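Side-chain contacts in putative peptidyl-arginine deiminase family protein (Campylobacter jejuni subsp. jejuni serotype O:2, PDB 6B10), which probably hydrolyses agmatine to N-carbamoylputrescine as an agmatine deiminase, a step of polyamine biosynthesis leading towards putrescine: residues E231-L234 with P235-M239; R213-D216 with K217-A221. All coordinates share one frame; numbering follows the deposited sequence.

Contact 1 of 2, residues E231-L234 with P235-M239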
ATOM      1  N   GLU A 231       0.274 -24.327   5.702  1.00 44.95           N
ATOM      2  CA  GLU A 231      -1.101 -24.109   5.225  1.00 46.92           C
ATOM      3  C   GLU A 231      -1.198 -23.141   4.039  1.00 44.47           C
ATOM      4  O   GLU A 231      -2.176 -23.165   3.296  1.00 44.00           O
ATOM      5  CB  GLU A 231      -2.006 -23.625   6.368  1.00 48.59           C
ATOM      6  CG  GLU A 231      -1.626 -22.280   6.971  1.00 50.83           C
ATOM      7  CD  GLU A 231      -2.512 -21.897   8.142  1.00 53.79           C
ATOM      8  OE1 GLU A 231      -3.732 -22.167   8.084  1.00 57.27           O
ATOM      9  OE2 GLU A 231      -1.988 -21.321   9.119  1.00 54.91           O
ATOM     10  N   HIS A 232      -0.185 -22.295   3.871  1.00 42.98           N
ATOM     11  CA  HIS A 232      -0.111 -21.385   2.728  1.00 40.95           C
ATOM     12  C   HIS A 232       0.284 -22.059   1.419  1.00 39.71           C
ATOM     13  O   HIS A 232       0.129 -21.455   0.360  1.00 38.95           O
ATOM     14  CB  HIS A 232       0.898 -20.273   3.006  1.00 40.60           C
ATOM     15  CG  HIS A 232       0.493 -19.350   4.105  1.00 39.61           C
ATOM     16  ND1 HIS A 232       1.027 -19.422   5.372  1.00 39.46           N
ATOM     17  CD2 HIS A 232      -0.388 -18.322   4.126  1.00 39.82           C
ATOM     18  CE1 HIS A 232       0.494 -18.475   6.125  1.00 39.11           C
ATOM     19  NE2 HIS A 232      -0.367 -17.794   5.392  1.00 38.81           N
ATOM     20  N   TYR A 233       0.795 -23.286   1.474  1.00 39.07           N
ATOM     21  CA  TYR A 233       1.390 -23.910   0.290  1.00 39.94           C
ATOM     22  C   TYR A 233       0.451 -23.976  -0.916  1.00 40.90           C
ATOM     23  O   TYR A 233       0.790 -23.475  -1.991  1.00 41.63           O
ATOM     24  CB  TYR A 233       1.918 -25.317   0.599  1.00 40.14           C
ATOM     25  CG  TYR A 233       2.591 -25.950  -0.595  1.00 40.22           C
ATOM     26  CD1 TYR A 233       3.911 -25.652  -0.908  1.00 40.67           C
ATOM     27  CD2 TYR A 233       1.898 -26.823  -1.435  1.00 40.99           C
ATOM     28  CE1 TYR A 233       4.531 -26.214  -2.011  1.00 41.77           C
ATOM     29  CE2 TYR A 233       2.510 -27.393  -2.540  1.00 41.62           C
ATOM     30  CZ  TYR A 233       3.825 -27.083  -2.825  1.00 43.43           C
ATOM     31  OH  TYR A 233       4.441 -27.641  -3.924  1.00 45.55           O
ATOM     32  N   LEU A 234      -0.711 -24.603  -0.742  1.00 40.90           N
ATOM     33  CA  LEU A 234      -1.631 -24.847  -1.863  1.00 41.20           C
ATOM     34  C   LEU A 234      -2.380 -23.598  -2.352  1.00 38.01           C
ATOM     35  O   LEU A 234      -2.517 -23.414  -3.562  1.00 37.98           O
ATOM     36  CB  LEU A 234      -2.624 -25.976  -1.530  1.00 43.59           C
ATOM     37  CG  LEU A 234      -2.019 -27.380  -1.372  1.00 46.13           C
ATOM     38  CD1 LEU A 234      -3.064 -28.354  -0.844  1.00 46.95           C
ATOM     39  CD2 LEU A 234      -1.423 -27.896  -2.679  1.00 46.63           C
ATOM     40  N   PRO A 235      -2.878 -22.752  -1.427  1.00 34.96           N
ATOM     41  CA  PRO A 235      -3.455 -21.477  -1.849  1.00 34.29           C
ATOM     42  C   PRO A 235      -2.497 -20.641  -2.695  1.00 33.73           C
ATOM     43  O   PRO A 235      -2.900 -20.106  -3.727  1.00 34.07           O
ATOM     44  CB  PRO A 235      -3.747 -20.769  -0.530  1.00 35.09           C
ATOM     45  CG  PRO A 235      -3.962 -21.869   0.445  1.00 35.74           C
ATOM     46  CD  PRO A 235      -3.064 -22.986   0.015  1.00 35.60           C
ATOM     47  N   LEU A 236      -1.241 -20.544  -2.264  1.00 33.08           N
ATOM     48  CA  LEU A 236      -0.239 -19.784  -3.004  1.00 33.23           C
ATOM     49  C   LEU A 236       0.206 -20.493  -4.278  1.00 34.53           C
ATOM     50  O   LEU A 236       0.508 -19.835  -5.274  1.00 33.60           O
ATOM     51  CB  LEU A 236       0.962 -19.435  -2.116  1.00 31.79           C
ATOM     52  CG  LEU A 236       0.631 -18.446  -0.990  1.00 31.50           C
ATOM     53  CD1 LEU A 236       1.856 -18.174  -0.136  1.00 31.69           C
ATOM     54  CD2 LEU A 236       0.063 -17.141  -1.536  1.00 31.04           C
ATOM     55  N   GLN A 237       0.238 -21.824  -4.263  1.00 35.76           N
ATOM     56  CA  GLN A 237       0.505 -22.563  -5.500  1.00 37.87           C
ATOM     57  C   GLN A 237      -0.606 -22.336  -6.525  1.00 36.88           C
ATOM     58  O   GLN A 237      -0.327 -22.156  -7.707  1.00 36.11           O
ATOM     59  CB  GLN A 237       0.712 -24.058  -5.239  1.00 39.37           C
ATOM     60  CG  GLN A 237       2.098 -24.397  -4.700  1.00 42.16           C
ATOM     61  CD  GLN A 237       3.217 -24.163  -5.713  1.00 43.77           C
ATOM     62  OE1 GLN A 237       3.036 -24.359  -6.914  1.00 45.40           O
ATOM     63  NE2 GLN A 237       4.384 -23.750  -5.225  1.00 45.82           N
ATOM     64  N   LYS A 238      -1.856 -22.324  -6.070  1.00 37.05           N
ATOM     65  CA  LYS A 238      -2.988 -22.034  -6.957  1.00 38.51           C
ATOM     66  C   LYS A 238      -2.955 -20.588  -7.475  1.00 36.75           C
ATOM     67  O   LYS A 238      -3.199 -20.335  -8.656  1.00 36.10           O
ATOM     68  CB  LYS A 238      -4.317 -22.297  -6.248  1.00 40.66           C
ATOM     69  CG  LYS A 238      -4.650 -23.766  -6.047  1.00 42.67           C
ATOM     70  CD  LYS A 238      -5.935 -23.909  -5.246  1.00 44.65           C
ATOM     71  CE  LYS A 238      -6.141 -25.329  -4.750  1.00 47.00           C
ATOM     72  NZ  LYS A 238      -7.215 -25.381  -3.721  1.00 48.38           N
ATOM     73  N   MET A 239      -2.652 -19.645  -6.588  1.00 35.23           N
ATOM     74  CA  MET A 239      -2.468 -18.253  -6.995  1.00 33.58           C
ATOM     75  C   MET A 239      -1.377 -18.143  -8.063  1.00 33.32           C
ATOM     76  O   MET A 239      -1.528 -17.402  -9.031  1.00 33.62           O
ATOM     77  CB  MET A 239      -2.117 -17.373  -5.794  1.00 32.43           C
ATOM     78  CG  MET A 239      -2.212 -15.878  -6.079  1.00 31.33           C
ATOM     79  SD  MET A 239      -1.699 -14.872  -4.674  1.00 30.08           S
ATOM     80  CE  MET A 239       0.072 -15.124  -4.721  1.00 30.82           C
TER
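Gln237 lays its CG over one face of the Tyr233 ring, 3.8 Å from the ring centroid and displaced toward the rim, where CG comes closest to CE2 and CZ. This CH-pi contact spans one helical turn. With chi1 at -177°, the Tyr233 ring points opposite its own backbone N and runs along the helix toward Gln237. A bend in the glutamine chain at chi2 (-67°) then carries the amide on over the phenol end on that same face, its plane 28° from the ring's.

Backbone bonds tie the opening turn together: Leu236, Gln237 and Lys238 each donate N-H to the carbonyl four residues back, Lys238 N lying 2.8 Å from Leu234 O. Pro235 fits here because its missing N-H costs no bond; its CD lies 3.4 Å from Glu231 O. On the buried side, CB of His232 meets CD1 of Leu236 at 3.9 Å, while His232 ND1 is hydrogen-bonded to Asp230. Helix 233-244 crosses over between strands 219-224 and 249-254 of a beta-alpha-beta unit, its strand-facing Leu236 reaching Cys223. The helix start thus relies on backbone bonds, with dispersion between a polarisable ring and an aliphatic methylene added on its partly exposed flank.

Contact 2 of 2, residues R213-D216 with K217-A221; sequences RFID and KNTIA
Asp216 OD1 is gripped by two donors from within the turn that it opens: the hydroxyl of Thr219, with OG1 at 2.6 Å, and the backbone N of Asn218, at 2.8 Å, the latter bond forming an Asx turn. The hydroxyl arrives on the syn side and the amide on the anti side, from opposite faces of the carboxylate plane. Asp216 can serve both because its CG sits between its backbone N and carbonyl carbon (chi1 65°), folding the carboxylate over the turn. Thr219 suits the other end, offering a hydroxyl to the aspartate while its CG2 packs against CG1 and CD1 of Ile215. The overlapping type I turn from Asp216 to Thr219 is closed by a long bond of 3.3 Å from Thr219 N to Asp216 O, which the donor approaches from above the carbonyl plane.

Beyond the turn, strands 212-216 and 219-224 form a beta hairpin. Arg213 and Ala221 exchange two backbone bonds, and Ile215 N donates to Thr219 O at 3.0 Å; a beta bulge between Phe214 and Asp216 shifts the register by one. In the non-hydrogen-bonded pair, the Phe214 ring meets Ile220 obliquely, CE1 lying 3.4 Å from CG1, and Phe248 adds an edge-to-face contact to that ring. Ile215 CG2 rests on Ala221 CB at 3.8 Å, where the lone methyl of alanine suits a neighbour with a branched side chain. Arg213 sends its guanidinium away to Asp150 and Glu15. With two donors on one oxygen, the carboxylate is probably stabilised in its charged form and the turn fixed in shape.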
ATOM      1  N   ARG A 213       1.951  -7.813  -6.480  1.00 21.10           N
ATOM      2  CA  ARG A 213       2.200  -6.412  -6.772  1.00 20.95           C
ATOM      3  C   ARG A 213       2.925  -6.282  -8.104  1.00 21.07           C
ATOM      4  O   ARG A 213       3.855  -7.039  -8.367  1.00 21.32           O
ATOM      5  CB  ARG A 213       3.136  -5.797  -5.717  1.00 21.44           C
ATOM      6  CG  ARG A 213       2.720  -5.904  -4.257  1.00 21.58           C
ATOM      7  CD  ARG A 213       1.610  -4.935  -3.882  1.00 21.56           C
ATOM      8  NE  ARG A 213       1.985  -3.550  -4.133  1.00 21.20           N
ATOM      9  CZ  ARG A 213       2.739  -2.794  -3.334  1.00 21.46           C
ATOM     10  NH1 ARG A 213       3.234  -3.259  -2.194  1.00 21.52           N
ATOM     11  NH2 ARG A 213       3.022  -1.554  -3.695  1.00 21.77           N
ATOM     12  N   PHE A 214       2.531  -5.319  -8.931  1.00 20.20           N
ATOM     13  CA  PHE A 214       3.371  -4.922 -10.051  1.00 20.65           C
ATOM     14  C   PHE A 214       4.613  -4.208  -9.532  1.00 20.70           C
ATOM     15  O   PHE A 214       4.525  -3.358  -8.633  1.00 19.38           O
ATOM     16  CB  PHE A 214       2.635  -3.980 -11.004  1.00 21.06           C
ATOM     17  CG  PHE A 214       1.557  -4.646 -11.799  1.00 21.49           C
ATOM     18  CD1 PHE A 214       1.881  -5.455 -12.878  1.00 22.24           C
ATOM     19  CD2 PHE A 214       0.220  -4.468 -11.474  1.00 21.95           C
ATOM     20  CE1 PHE A 214       0.888  -6.077 -13.618  1.00 22.33           C
ATOM     21  CE2 PHE A 214      -0.778  -5.083 -12.210  1.00 22.17           C
ATOM     22  CZ  PHE A 214      -0.440  -5.889 -13.283  1.00 22.44           C
ATOM     23  N   ILE A 215       5.760  -4.543 -10.115  1.00 20.60           N
ATOM     24  CA  ILE A 215       7.006  -3.833  -9.832  1.00 20.86           C
ATOM     25  C   ILE A 215       7.522  -3.060 -11.047  1.00 21.90           C
ATOM     26  O   ILE A 215       8.344  -2.154 -10.905  1.00 22.40           O
ATOM     27  CB  ILE A 215       8.094  -4.780  -9.292  1.00 20.92           C
ATOM     28  CG1 ILE A 215       8.454  -5.868 -10.305  1.00 21.17           C
ATOM     29  CG2 ILE A 215       7.626  -5.395  -7.989  1.00 21.16           C
ATOM     30  CD1 ILE A 215       9.582  -6.763  -9.850  1.00 21.69           C
ATOM     31  N   ASP A 216       7.073  -3.449 -12.239  1.00 22.83           N
ATOM     32  CA  ASP A 216       7.135  -2.584 -13.415  1.00 23.08           C
ATOM     33  C   ASP A 216       5.943  -2.925 -14.305  1.00 23.55           C
ATOM     34  O   ASP A 216       5.118  -3.761 -13.924  1.00 22.75           O
ATOM     35  CB  ASP A 216       8.501  -2.668 -14.129  1.00 23.70           C
ATOM     36  CG  ASP A 216       8.800  -4.041 -14.733  1.00 23.77           C
ATOM     37  OD1 ASP A 216       7.893  -4.747 -15.217  1.00 24.02           O
ATOM     38  OD2 ASP A 216       9.983  -4.404 -14.748  1.00 25.39           O
ATOM     39  N   LYS A 217       5.818  -2.268 -15.455  1.00 24.42           N
ATOM     40  CA  LYS A 217       4.636  -2.445 -16.301  1.00 26.41           C
ATOM     41  C   LYS A 217       4.468  -3.881 -16.804  1.00 26.32           C
ATOM     42  O   LYS A 217       3.363  -4.271 -17.158  1.00 25.76           O
ATOM     43  CB  LYS A 217       4.659  -1.492 -17.502  1.00 28.11           C
ATOM     44  CG  LYS A 217       5.671  -1.851 -18.584  1.00 29.86           C
ATOM     45  CD  LYS A 217       5.710  -0.774 -19.658  1.00 31.89           C
ATOM     46  CE  LYS A 217       6.541  -1.212 -20.848  1.00 33.89           C
ATOM     47  NZ  LYS A 217       6.708  -0.110 -21.836  1.00 36.44           N
ATOM     48  N   ASN A 218       5.554  -4.654 -16.820  1.00 26.53           N
ATOM     49  CA  ASN A 218       5.530  -6.021 -17.336  1.00 27.65           C
ATOM     50  C   ASN A 218       5.642  -7.124 -16.290  1.00 26.30           C
ATOM     51  O   ASN A 218       5.629  -8.293 -16.653  1.00 26.30           O
ATOM     52  CB  ASN A 218       6.663  -6.213 -18.352  1.00 28.78           C
ATOM     53  CG  ASN A 218       6.558  -5.270 -19.526  1.00 30.19           C
ATOM     54  OD1 ASN A 218       7.511  -4.568 -19.856  1.00 34.48           O
ATOM     55  ND2 ASN A 218       5.398  -5.237 -20.155  1.00 31.92           N
ATOM     56  N   THR A 219       5.751  -6.773 -15.012  1.00 24.98           N
ATOM     57  CA  THR A 219       6.183  -7.754 -14.014  1.00 24.29           C
ATOM     58  C   THR A 219       5.374  -7.727 -12.722  1.00 23.68           C
ATOM     59  O   THR A 219       5.121  -6.660 -12.154  1.00 24.99           O
ATOM     60  CB  THR A 219       7.658  -7.536 -13.666  1.00 24.09           C
ATOM     61  OG1 THR A 219       8.395  -7.269 -14.864  1.00 24.59           O
ATOM     62  CG2 THR A 219       8.240  -8.749 -12.973  1.00 24.62           C
ATOM     63  N   ILE A 220       4.998  -8.913 -12.255  1.00 22.45           N
ATOM     64  CA  ILE A 220       4.291  -9.078 -10.999  1.00 22.15           C
ATOM     65  C   ILE A 220       5.138  -9.874 -10.012  1.00 22.47           C
ATOM     66  O   ILE A 220       5.587 -10.991 -10.315  1.00 22.21           O
ATOM     67  CB  ILE A 220       2.943  -9.796 -11.193  1.00 22.11           C
ATOM     68  CG1 ILE A 220       2.001  -8.910 -12.008  1.00 22.34           C
ATOM     69  CG2 ILE A 220       2.312 -10.114  -9.840  1.00 22.32           C
ATOM     70  CD1 ILE A 220       0.721  -9.587 -12.445  1.00 22.50           C
ATOM     71  N   ALA A 221       5.348  -9.292  -8.834  1.00 21.51           N
ATOM     72  CA  ALA A 221       6.008  -9.976  -7.737  1.00 21.82           C
ATOM     73  C   ALA A 221       4.919 -10.522  -6.842  1.00 22.22           C
ATOM     74  O   ALA A 221       3.983  -9.796  -6.518  1.00 21.98           O
ATOM     75  CB  ALA A 221       6.892  -9.014  -6.960  1.00 21.76           C
TER

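How the contacts relate
Contact 2 forms the hairpin whose second strand, 219-224, leads into the helix that contact 1 begins; the two, with strand 249-254, make a beta-alpha-beta unit. The centres of the two contacts are about 20 Å apart and their nearest atoms about 7 Å, so they do not touch, but Leu236 and Gln237 of contact 1 pack on strand 219-224. Both are partly buried. In contact 2 strand residues away from the turn, such as Arg213, Phe214, Ile220 and Ala221, are buried and exposure rises toward it, whereas contact 1 lies farther from the chain's centre. Contact 2 uses a carboxylate to brace its turn; the bonds across contact 1 are all backbone ones.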